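Local coordinates for cyclodipeptide synthase, BtCDPS (Bacillus thermoamylovorans, PDB 6ZTU), which probably makes cyclic dipeptides through aminoacyl transfer, as cyclodipeptide synthases that use charged tRNAs do, at residues A[34-40]-A[199-203]; A[71-75]-A[150-155]; A[136-142]-A[214-218]. All coordinates share one frame. Numbering follows the deposited sequence.

Interaction 1: residues A[34-40]-A[199-203]; sequences SPFNSKF and AYHRP. With 0RE ((2S)-hexane-1,2-diol), chain B.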
loop_
_atom_site.group_PDB
_atom_site.type_symbol
_atom_site.label_atom_id
_atom_site.label_comp_id
_atom_site.label_asym_id
_atom_site.label_seq_id
_atom_site.Cartn_x
_atom_site.Cartn_y
_atom_site.Cartn_z
ATOM N N SER A 34 2.666 -5.369 -1.836
ATOM C CA SER A 34 1.805 -6.091 -0.909
ATOM C C SER A 34 2.442 -7.427 -0.535
ATOM O O SER A 34 2.913 -8.144 -1.420
ATOM C CB SER A 34 0.426 -6.317 -1.538
ATOM O OG SER A 34 -0.520 -6.656 -0.548
ATOM N N PRO A 35 2.479 -7.788 0.750
ATOM C CA PRO A 35 3.099 -9.054 1.148
ATOM C C PRO A 35 2.190 -10.250 0.900
ATOM O O PRO A 35 0.964 -10.160 0.982
ATOM C CB PRO A 35 3.348 -8.859 2.650
ATOM C CG PRO A 35 2.216 -7.975 3.082
ATOM C CD PRO A 35 2.011 -7.017 1.914
ATOM N N PHE A 36 2.826 -11.390 0.604
ATOM C CA PHE A 36 2.122 -12.659 0.380
ATOM C C PHE A 36 1.143 -12.540 -0.782
ATOM O O PHE A 36 0.017 -13.043 -0.742
ATOM C CB PHE A 36 1.432 -13.132 1.658
ATOM C CG PHE A 36 2.271 -12.933 2.880
ATOM C CD1 PHE A 36 3.514 -13.536 2.976
ATOM C CD2 PHE A 36 1.845 -12.119 3.913
ATOM C CE1 PHE A 36 4.307 -13.346 4.090
ATOM C CE2 PHE A 36 2.637 -11.928 5.038
ATOM C CZ PHE A 36 3.870 -12.541 5.119
ATOM N N ASN A 37 1.591 -11.864 -1.832
ATOM C CA ASN A 37 0.800 -11.618 -3.027
ATOM C C ASN A 37 1.660 -12.011 -4.217
ATOM O O ASN A 37 2.701 -11.395 -4.455
ATOM C CB ASN A 37 0.375 -10.145 -3.100
ATOM C CG ASN A 37 -0.494 -9.842 -4.304
ATOM O OD1 ASN A 37 -0.347 -10.445 -5.361
ATOM N ND2 ASN A 37 -1.408 -8.898 -4.145
ATOM N N SER A 38 1.217 -13.023 -4.970
ATOM C CA SER A 38 2.046 -13.581 -6.036
ATOM C C SER A 38 2.338 -12.580 -7.146
ATOM O O SER A 38 3.291 -12.784 -7.907
ATOM C CB SER A 38 1.376 -14.821 -6.634
ATOM O OG SER A 38 -0.026 -14.635 -6.740
ATOM N N LYS A 39 1.541 -11.516 -7.261
ATOM C CA LYS A 39 1.763 -10.509 -8.294
ATOM C C LYS A 39 3.168 -9.918 -8.227
ATOM O O LYS A 39 3.752 -9.583 -9.266
ATOM C CB LYS A 39 0.721 -9.403 -8.155
ATOM C CG LYS A 39 0.868 -8.257 -9.131
ATOM C CD LYS A 39 -0.114 -8.411 -10.251
ATOM C CE LYS A 39 -0.111 -7.228 -11.177
ATOM N NZ LYS A 39 -0.816 -7.651 -12.405
ATOM N N PHE A 40 3.730 -9.784 -7.026
ATOM C CA PHE A 40 4.979 -9.043 -6.840
ATOM C C PHE A 40 6.177 -9.986 -6.933
ATOM O O PHE A 40 6.932 -10.207 -5.987
ATOM C CB PHE A 40 4.944 -8.276 -5.528
ATOM C CG PHE A 40 3.924 -7.185 -5.524
ATOM C CD1 PHE A 40 4.217 -5.950 -6.074
ATOM C CD2 PHE A 40 2.659 -7.409 -5.012
ATOM C CE1 PHE A 40 3.264 -4.938 -6.092
ATOM C CE2 PHE A 40 1.699 -6.411 -5.026
ATOM C CZ PHE A 40 2.006 -5.170 -5.569
ATOM N N ALA A 199 0.764 4.128 -5.695
ATOM C CA ALA A 199 0.435 3.390 -6.913
ATOM C C ALA A 199 0.276 1.912 -6.606
ATOM O O ALA A 199 1.123 1.312 -5.943
ATOM C CB ALA A 199 1.509 3.583 -7.990
ATOM N N TYR A 200 -0.797 1.325 -7.119
ATOM C CA TYR A 200 -1.130 -0.062 -6.850
ATOM C C TYR A 200 -1.942 -0.558 -8.034
ATOM O O TYR A 200 -2.379 0.229 -8.868
ATOM C CB TYR A 200 -1.900 -0.201 -5.535
ATOM C CG TYR A 200 -1.952 -1.603 -4.989
ATOM C CD1 TYR A 200 -0.796 -2.258 -4.602
ATOM C CD2 TYR A 200 -3.170 -2.261 -4.841
ATOM C CE1 TYR A 200 -0.843 -3.548 -4.103
ATOM C CE2 TYR A 200 -3.228 -3.544 -4.339
ATOM C CZ TYR A 200 -2.062 -4.182 -3.966
ATOM O OH TYR A 200 -2.117 -5.467 -3.460
ATOM N N HIS A 201 -2.129 -1.873 -8.124
ATOM C CA HIS A 201 -2.759 -2.441 -9.315
ATOM C C HIS A 201 -4.243 -2.744 -9.127
ATOM O O HIS A 201 -4.876 -3.296 -10.039
ATOM C CB HIS A 201 -2.018 -3.707 -9.744
ATOM C CG HIS A 201 -2.056 -4.783 -8.715
ATOM N ND1 HIS A 201 -1.274 -4.746 -7.582
ATOM C CD2 HIS A 201 -2.808 -5.905 -8.623
ATOM C CE1 HIS A 201 -1.524 -5.817 -6.846
ATOM N NE2 HIS A 201 -2.452 -6.534 -7.455
ATOM N N ARG A 202 -4.816 -2.390 -7.987
ATOM C CA ARG A 202 -6.228 -2.620 -7.758
ATOM C C ARG A 202 -6.888 -1.329 -7.312
ATOM O O ARG A 202 -6.239 -0.465 -6.715
ATOM C CB ARG A 202 -6.436 -3.722 -6.708
ATOM C CG ARG A 202 -5.880 -5.086 -7.142
ATOM C CD ARG A 202 -6.876 -5.928 -7.960
ATOM N NE ARG A 202 -8.244 -5.883 -7.423
ATOM C CZ ARG A 202 -9.334 -5.654 -8.154
ATOM N NH1 ARG A 202 -9.230 -5.435 -9.467
ATOM N NH2 ARG A 202 -10.528 -5.637 -7.577
ATOM N N PRO A 203 -8.174 -1.148 -7.609
ATOM C CA PRO A 203 -8.892 0.023 -7.099
ATOM C C PRO A 203 -8.909 0.034 -5.579
ATOM O O PRO A 203 -8.770 -0.998 -4.918
ATOM C CB PRO A 203 -10.312 -0.141 -7.662
ATOM C CG PRO A 203 -10.189 -1.128 -8.764
ATOM C CD PRO A 203 -9.033 -2.024 -8.427
HETATM O O01 0RE B . -2.175 -2.193 0.309
HETATM C C02 0RE B . -1.488 -2.408 -0.883
HETATM C C03 0RE B . -0.475 -1.283 -1.071
HETATM O O04 0RE B . -1.128 -0.141 -1.556
HETATM C C05 0RE B . 0.189 -0.996 0.270
HETATM C C06 0RE B . 0.919 -2.242 0.766
HETATM C C07 0RE B . 1.443 -1.962 2.170
HETATM C C08 0RE B . 2.958 -1.936 2.069
HETATM O O HOH W 1 -3.592 -8.687 -6.254
#
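Residues 34-40 form the loop after strand 28-32. They face the end of the adjacent parallel strand 196-200 and the turn after it. A Rossmann-like fold commonly places its pocket at such strand ends. Ser34 points its CB at the phenol of Tyr200, with Ser34 CB 3.3 Å from Tyr200 OH. Asn37 makes an Asx turn: its OD1 accepts from Lys39 N at 2.9 Å. ND2 of the same amide lies on the His201 side. One water joins the two, 3.0 Å from Asn37 ND2 and 2.7 Å from His201 NE2. Lys39 lays its aliphatic chain over the imidazole, a CH-pi contact with CG 4.2 Å from the His201 ring centroid. Phe40 CZ is 3.6 Å from Tyr200 CE1, and Phe40 CE2 is 3.7 Å from His201 CE1. The bound hexanediol lies over a face of the Tyr200 ring, with C02 3.5 Å from Tyr200 CE1. Packing and one water, not direct polar bonds, join this loop to His201 and to Tyr200, whose ring lines the hexanediol pocket.

Interaction 2: residues A[71-75]-A[150-155]; sequences LLEAL and ALSSRA
Two helical segments pack against each other with their chains running in broadly the same sense. Leu71 CA lies 6.5 Å from Leu151 CA, and four residues on, Leu75 CA lies 7.0 Å from Ala155 CA. Residues 150-155 are helical throughout. Leu75 has phi/psi of -89/34, outside helical values. All three leucines of the interface have chi1 m and chi2 t. Leu151 is the bump of its helix. Leu151 CD2 fills the hollow between Leu71 O (3.7 Å), Ala74 CB (3.7 Å) and Leu75 CG (4.2 Å). Leu75 fits a hollow on the other helix, between Leu151, Arg154 and Ala155. Leu75 CD1 sits 4.1 Å from Leu151 O, 3.8 Å from Arg154 CB and 3.8 Å from Ala155 N, and Leu75 CD2 is 4.2 Å from Ala155 CB. Small alanines make room for both bumps. Leu71 spreads its methyls: CD2 is 4.1 Å from Ala150 CB, and CD1 covers a face of the Arg154 guanidinium, 3.7 Å from Arg154 NE. That guanidinium folds back, with Arg154 NH1 3.1 Å from Ala150 O in a hydrogen bond, while NH2 binds Pro35 O. Met169 and Ala173 of helix 167-191 close over the leucines. This leucine-alanine packing, with no hydrogen bond across, joins helix 68-74 to helix 137-157, beside helix 167-191, in the helical part of the fold that flanks the sheet.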
loop_
_atom_site.group_PDB
_atom_site.type_symbol
_atom_site.label_atom_id
_atom_site.label_comp_id
_atom_site.label_asym_id
_atom_site.label_seq_id
_atom_site.Cartn_x
_atom_site.Cartn_y
_atom_site.Cartn_z
ATOM N N LEU A 71 -1.909 -10.795 9.181
ATOM C CA LEU A 71 -2.586 -11.415 8.051
ATOM C C LEU A 71 -2.414 -12.925 8.089
ATOM O O LEU A 71 -3.339 -13.673 7.759
ATOM C CB LEU A 71 -2.051 -10.846 6.734
ATOM C CG LEU A 71 -2.147 -9.328 6.540
ATOM C CD1 LEU A 71 -1.572 -8.961 5.191
ATOM C CD2 LEU A 71 -3.592 -8.834 6.662
ATOM N N LEU A 72 -1.235 -13.388 8.502
ATOM C CA LEU A 72 -1.007 -14.824 8.630
ATOM C C LEU A 72 -1.623 -15.374 9.913
ATOM O O LEU A 72 -2.266 -16.428 9.888
ATOM C CB LEU A 72 0.496 -15.115 8.563
ATOM C CG LEU A 72 1.252 -14.628 7.314
ATOM C CD1 LEU A 72 2.753 -14.888 7.442
ATOM C CD2 LEU A 72 0.711 -15.255 6.037
ATOM N N GLU A 73 -1.475 -14.657 11.031
ATOM C CA GLU A 73 -2.056 -15.105 12.293
ATOM C C GLU A 73 -3.564 -15.280 12.185
ATOM O O GLU A 73 -4.147 -16.143 12.852
ATOM C CB GLU A 73 -1.718 -14.116 13.405
ATOM C CG GLU A 73 -0.239 -14.080 13.742
ATOM C CD GLU A 73 0.084 -13.056 14.788
ATOM O OE1 GLU A 73 -0.619 -12.027 14.869
ATOM O OE2 GLU A 73 1.048 -13.277 15.544
ATOM N N ALA A 74 -4.219 -14.458 11.362
ATOM C CA ALA A 74 -5.662 -14.597 11.198
ATOM C C ALA A 74 -6.015 -15.810 10.348
ATOM O O ALA A 74 -7.087 -16.398 10.527
ATOM C CB ALA A 74 -6.248 -13.324 10.586
ATOM N N LEU A 75 -5.145 -16.195 9.416
ATOM C CA LEU A 75 -5.350 -17.388 8.605
ATOM C C LEU A 75 -4.759 -18.634 9.251
ATOM O O LEU A 75 -4.251 -19.518 8.544
ATOM C CB LEU A 75 -4.771 -17.190 7.202
ATOM C CG LEU A 75 -5.435 -16.090 6.365
ATOM C CD1 LEU A 75 -4.695 -15.822 5.061
ATOM C CD2 LEU A 75 -6.884 -16.442 6.091
ATOM N N ALA A 150 -8.105 -8.297 2.259
ATOM C CA ALA A 150 -6.745 -8.759 2.508
ATOM C C ALA A 150 -6.723 -10.233 2.897
ATOM O O ALA A 150 -5.841 -10.978 2.461
ATOM C CB ALA A 150 -6.091 -7.908 3.604
ATOM N N LEU A 151 -7.683 -10.670 3.714
ATOM C CA LEU A 151 -7.693 -12.064 4.161
ATOM C C LEU A 151 -8.196 -12.989 3.066
ATOM O O LEU A 151 -7.644 -14.076 2.867
ATOM C CB LEU A 151 -8.553 -12.222 5.416
ATOM C CG LEU A 151 -8.008 -11.590 6.700
ATOM C CD1 LEU A 151 -8.970 -11.792 7.852
ATOM C CD2 LEU A 151 -6.621 -12.142 7.054
ATOM N N SER A 152 -9.227 -12.567 2.332
ATOM C CA SER A 152 -9.783 -13.419 1.284
ATOM C C SER A 152 -8.769 -13.667 0.171
ATOM O O SER A 152 -8.633 -14.797 -0.310
ATOM C CB SER A 152 -11.072 -12.793 0.742
ATOM O OG SER A 152 -10.807 -12.027 -0.414
ATOM N N SER A 153 -8.028 -12.635 -0.240
ATOM C CA SER A 153 -7.088 -12.838 -1.337
ATOM C C SER A 153 -5.922 -13.724 -0.918
ATOM O O SER A 153 -5.374 -14.456 -1.748
ATOM C CB SER A 153 -6.589 -11.495 -1.878
ATOM O OG SER A 153 -5.860 -10.765 -0.911
ATOM N N ARG A 154 -5.538 -13.694 0.353
ATOM C CA ARG A 154 -4.444 -14.546 0.794
ATOM C C ARG A 154 -4.908 -15.933 1.203
ATOM O O ARG A 154 -4.105 -16.870 1.169
ATOM C CB ARG A 154 -3.683 -13.879 1.937
ATOM C CG ARG A 154 -2.819 -12.746 1.413
ATOM C CD ARG A 154 -2.458 -11.778 2.494
ATOM N NE ARG A 154 -1.652 -10.688 1.954
ATOM C CZ ARG A 154 -2.151 -9.549 1.481
ATOM N NH1 ARG A 154 -3.461 -9.335 1.490
ATOM N NH2 ARG A 154 -1.335 -8.615 1.013
ATOM N N ALA A 155 -6.179 -16.085 1.577
ATOM C CA ALA A 155 -6.746 -17.422 1.711
ATOM C C ALA A 155 -6.697 -18.169 0.383
ATOM O O ALA A 155 -6.378 -19.362 0.351
ATOM C CB ALA A 155 -8.178 -17.342 2.242
#

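Interaction 3: residues A[136-142]-A[214-218]; sequences DEKFRKS and EFYIK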
loop_
_atom_site.group_PDB
_atom_site.type_symbol
_atom_site.label_atom_id
_atom_site.label_comp_id
_atom_site.label_asym_id
_atom_site.label_seq_id
_atom_site.Cartn_x
_atom_site.Cartn_y
_atom_site.Cartn_z
ATOM N N ASP A 136 -16.834 6.025 14.145
ATOM C CA ASP A 136 -17.702 6.130 12.964
ATOM C C ASP A 136 -17.938 4.726 12.420
ATOM O O ASP A 136 -17.078 4.177 11.726
ATOM C CB ASP A 136 -17.102 7.031 11.884
ATOM C CG ASP A 136 -17.996 7.128 10.635
ATOM O OD1 ASP A 136 -19.074 6.516 10.624
ATOM O OD2 ASP A 136 -17.630 7.835 9.671
ATOM N N GLU A 137 -19.130 4.172 12.690
ATOM C CA GLU A 137 -19.441 2.819 12.236
ATOM C C GLU A 137 -19.286 2.673 10.729
ATOM O O GLU A 137 -18.944 1.588 10.243
ATOM C CB GLU A 137 -20.869 2.438 12.643
ATOM C CG GLU A 137 -21.245 0.989 12.292
ATOM C CD GLU A 137 -21.710 0.831 10.857
ATOM O OE1 GLU A 137 -22.123 1.850 10.259
ATOM O OE2 GLU A 137 -21.628 -0.294 10.314
ATOM N N LYS A 138 -19.563 3.736 9.973
ATOM C CA LYS A 138 -19.434 3.676 8.519
ATOM C C LYS A 138 -17.975 3.524 8.109
ATOM O O LYS A 138 -17.646 2.711 7.238
ATOM C CB LYS A 138 -20.041 4.936 7.898
ATOM C CG LYS A 138 -20.055 4.985 6.381
ATOM C CD LYS A 138 -20.534 6.370 5.938
ATOM C CE LYS A 138 -20.340 6.601 4.456
ATOM N NZ LYS A 138 -21.339 5.852 3.639
ATOM N N PHE A 139 -17.088 4.281 8.744
ATOM C CA PHE A 139 -15.664 4.142 8.458
ATOM C C PHE A 139 -15.139 2.788 8.935
ATOM O O PHE A 139 -14.365 2.125 8.227
ATOM C CB PHE A 139 -14.905 5.285 9.129
ATOM C CG PHE A 139 -13.447 5.311 8.807
ATOM C CD1 PHE A 139 -13.008 5.653 7.530
ATOM C CD2 PHE A 139 -12.508 4.997 9.785
ATOM C CE1 PHE A 139 -11.652 5.686 7.235
ATOM C CE2 PHE A 139 -11.139 5.030 9.485
ATOM C CZ PHE A 139 -10.724 5.373 8.215
ATOM N N ARG A 140 -15.570 2.369 10.125
ATOM C CA ARG A 140 -15.196 1.054 10.646
ATOM C C ARG A 140 -15.585 -0.037 9.663
ATOM O O ARG A 140 -14.786 -0.943 9.371
ATOM C CB ARG A 140 -15.876 0.854 12.006
ATOM C CG ARG A 140 -15.461 -0.364 12.836
ATOM C CD ARG A 140 -16.317 -0.359 14.098
ATOM N NE ARG A 140 -16.064 -1.447 15.031
ATOM C CZ ARG A 140 -15.179 -1.389 16.022
ATOM N NH1 ARG A 140 -14.439 -0.303 16.197
ATOM N NH2 ARG A 140 -15.027 -2.423 16.835
ATOM N N LYS A 141 -16.803 0.031 9.121
ATOM C CA LYS A 141 -17.262 -0.969 8.169
ATOM C C LYS A 141 -16.359 -1.024 6.939
ATOM O O LYS A 141 -16.011 -2.111 6.467
ATOM C CB LYS A 141 -18.713 -0.668 7.781
ATOM C CG LYS A 141 -19.393 -1.714 6.928
ATOM C CD LYS A 141 -20.886 -1.358 6.746
ATOM C CE LYS A 141 -21.615 -2.378 5.858
ATOM N NZ LYS A 141 -21.141 -2.369 4.447
ATOM N N SER A 142 -15.954 0.141 6.413
ATOM C CA SER A 142 -15.075 0.159 5.242
ATOM C C SER A 142 -13.697 -0.404 5.564
ATOM O O SER A 142 -13.095 -1.101 4.734
ATOM C CB SER A 142 -14.930 1.588 4.722
ATOM O OG SER A 142 -16.061 1.941 3.958
ATOM N N GLU A 214 -17.435 11.301 2.122
ATOM C CA GLU A 214 -18.316 10.515 2.979
ATOM C C GLU A 214 -17.830 10.394 4.423
ATOM O O GLU A 214 -18.568 9.852 5.259
ATOM C CB GLU A 214 -18.524 9.124 2.367
ATOM C CG GLU A 214 -19.363 9.175 1.066
ATOM C CD GLU A 214 -19.584 7.818 0.441
ATOM O OE1 GLU A 214 -19.645 6.814 1.185
ATOM O OE2 GLU A 214 -19.705 7.752 -0.799
ATOM N N PHE A 215 -16.633 10.893 4.746
ATOM C CA PHE A 215 -16.080 10.766 6.088
ATOM C C PHE A 215 -15.389 12.053 6.504
ATOM O O PHE A 215 -15.038 12.892 5.671
ATOM C CB PHE A 215 -15.039 9.640 6.193
ATOM C CG PHE A 215 -15.490 8.343 5.626
ATOM C CD1 PHE A 215 -16.277 7.487 6.381
ATOM C CD2 PHE A 215 -15.095 7.947 4.359
ATOM C CE1 PHE A 215 -16.675 6.278 5.880
ATOM C CE2 PHE A 215 -15.504 6.726 3.851
ATOM C CZ PHE A 215 -16.288 5.892 4.616
ATOM N N TYR A 216 -15.156 12.171 7.812
ATOM C CA TYR A 216 -14.279 13.220 8.298
ATOM C C TYR A 216 -12.827 12.887 8.017
ATOM O O TYR A 216 -11.999 13.799 7.990
ATOM C CB TYR A 216 -14.514 13.463 9.787
ATOM C CG TYR A 216 -15.842 14.152 10.036
ATOM C CD1 TYR A 216 -16.137 15.367 9.426
ATOM C CD2 TYR A 216 -16.798 13.584 10.864
ATOM C CE1 TYR A 216 -17.347 15.998 9.642
ATOM C CE2 TYR A 216 -18.003 14.212 11.085
ATOM C CZ TYR A 216 -18.272 15.414 10.465
ATOM O OH TYR A 216 -19.479 16.056 10.668
ATOM N N ILE A 217 -12.517 11.611 7.771
ATOM C CA ILE A 217 -11.215 11.227 7.224
ATOM C C ILE A 217 -11.109 11.732 5.791
ATOM O O ILE A 217 -11.967 11.435 4.951
ATOM C CB ILE A 217 -11.041 9.698 7.273
ATOM C CG1 ILE A 217 -10.854 9.207 8.710
ATOM C CG2 ILE A 217 -9.873 9.239 6.374
ATOM C CD1 ILE A 217 -9.440 9.317 9.212
ATOM N N LYS A 218 -10.040 12.478 5.495
ATOM C CA LYS A 218 -9.776 12.999 4.159
ATOM C C LYS A 218 -8.353 12.657 3.734
ATOM O O LYS A 218 -7.447 12.551 4.566
ATOM C CB LYS A 218 -9.927 14.530 4.099
ATOM C CG LYS A 218 -11.348 15.048 4.116
ATOM C CD LYS A 218 -11.349 16.568 3.999
ATOM C CE LYS A 218 -10.923 17.013 2.609
ATOM N NZ LYS A 218 -11.501 18.342 2.273
HETATM O O HOH W 2 -19.108 9.388 7.876
HETATM O O HOH W 3 -16.471 10.329 9.743
#
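Residues 137-142 are the first turns of helix 137-157, and residues 214-218 are an irregular loop beside them. The backbones come nearest at Phe139 and Phe215, with CA atoms 7.0 Å apart. Asp136 has left the preceding helix and is the N-cap of the next one: its OD1 accepts from Lys138 N at 2.9 Å. The other carboxylate oxygen, OD2, faces the loop. Asp136 OD2 lies 3.6 Å from Phe215 CD1, at the edge of that ring. Two waters donate to Asp136 OD2, each at 2.8 Å. One also donates to Glu214 O at 2.7 Å, and the other accepts from Tyr216 N at 3.0 Å. The cap is thus tied to the loop backbone through solvent. Phe215 is the main plug. Phe139 turns its edge to the face of Phe215 in a T-shaped pair, with centroids 5.4 Å apart and planes at 74°. Ile217 CG1 lies over a face of the Phe139 ring, 4.1 Å from its centroid, a CH-pi contact. On the outer side of the contact, Lys138 NZ makes a salt bridge to Glu214 OE1 at 3.1 Å. Glu214 OE2 bonds to Asn212. Leu206 and Lys209 of helix 205-211 touch Phe215. Tyr132 of helix 120-135 meets both Phe139 and Ile217, and Leu185 of helix 167-191 also meets Ile217, so the loop is seated among four helices.

Overall arrangement
Interactions 1 and 2 touch each other: Arg154 reaches Pro35, and Phe36 CZ packs 3.5 Å from Leu72 CD1. Interaction 2 is the buried one and mainly apolar, with a face of the Arg154 guanidinium covered by a leucine methyl. Interactions 1 and 3 are partly buried and rely on aromatic rings and bridging waters. Interactions 2 and 3 use different parts of helix 137-157, with centres about 23 Å apart. Interaction 1 instead joins a loop to the central sheet and contributes Tyr200 to the ligand pocket. Its centre is the nearest to that of the chain, about 8 Å away, against 16 Å for interaction 2 and 19 Å for interaction 3. Interaction 3 does not touch the other two.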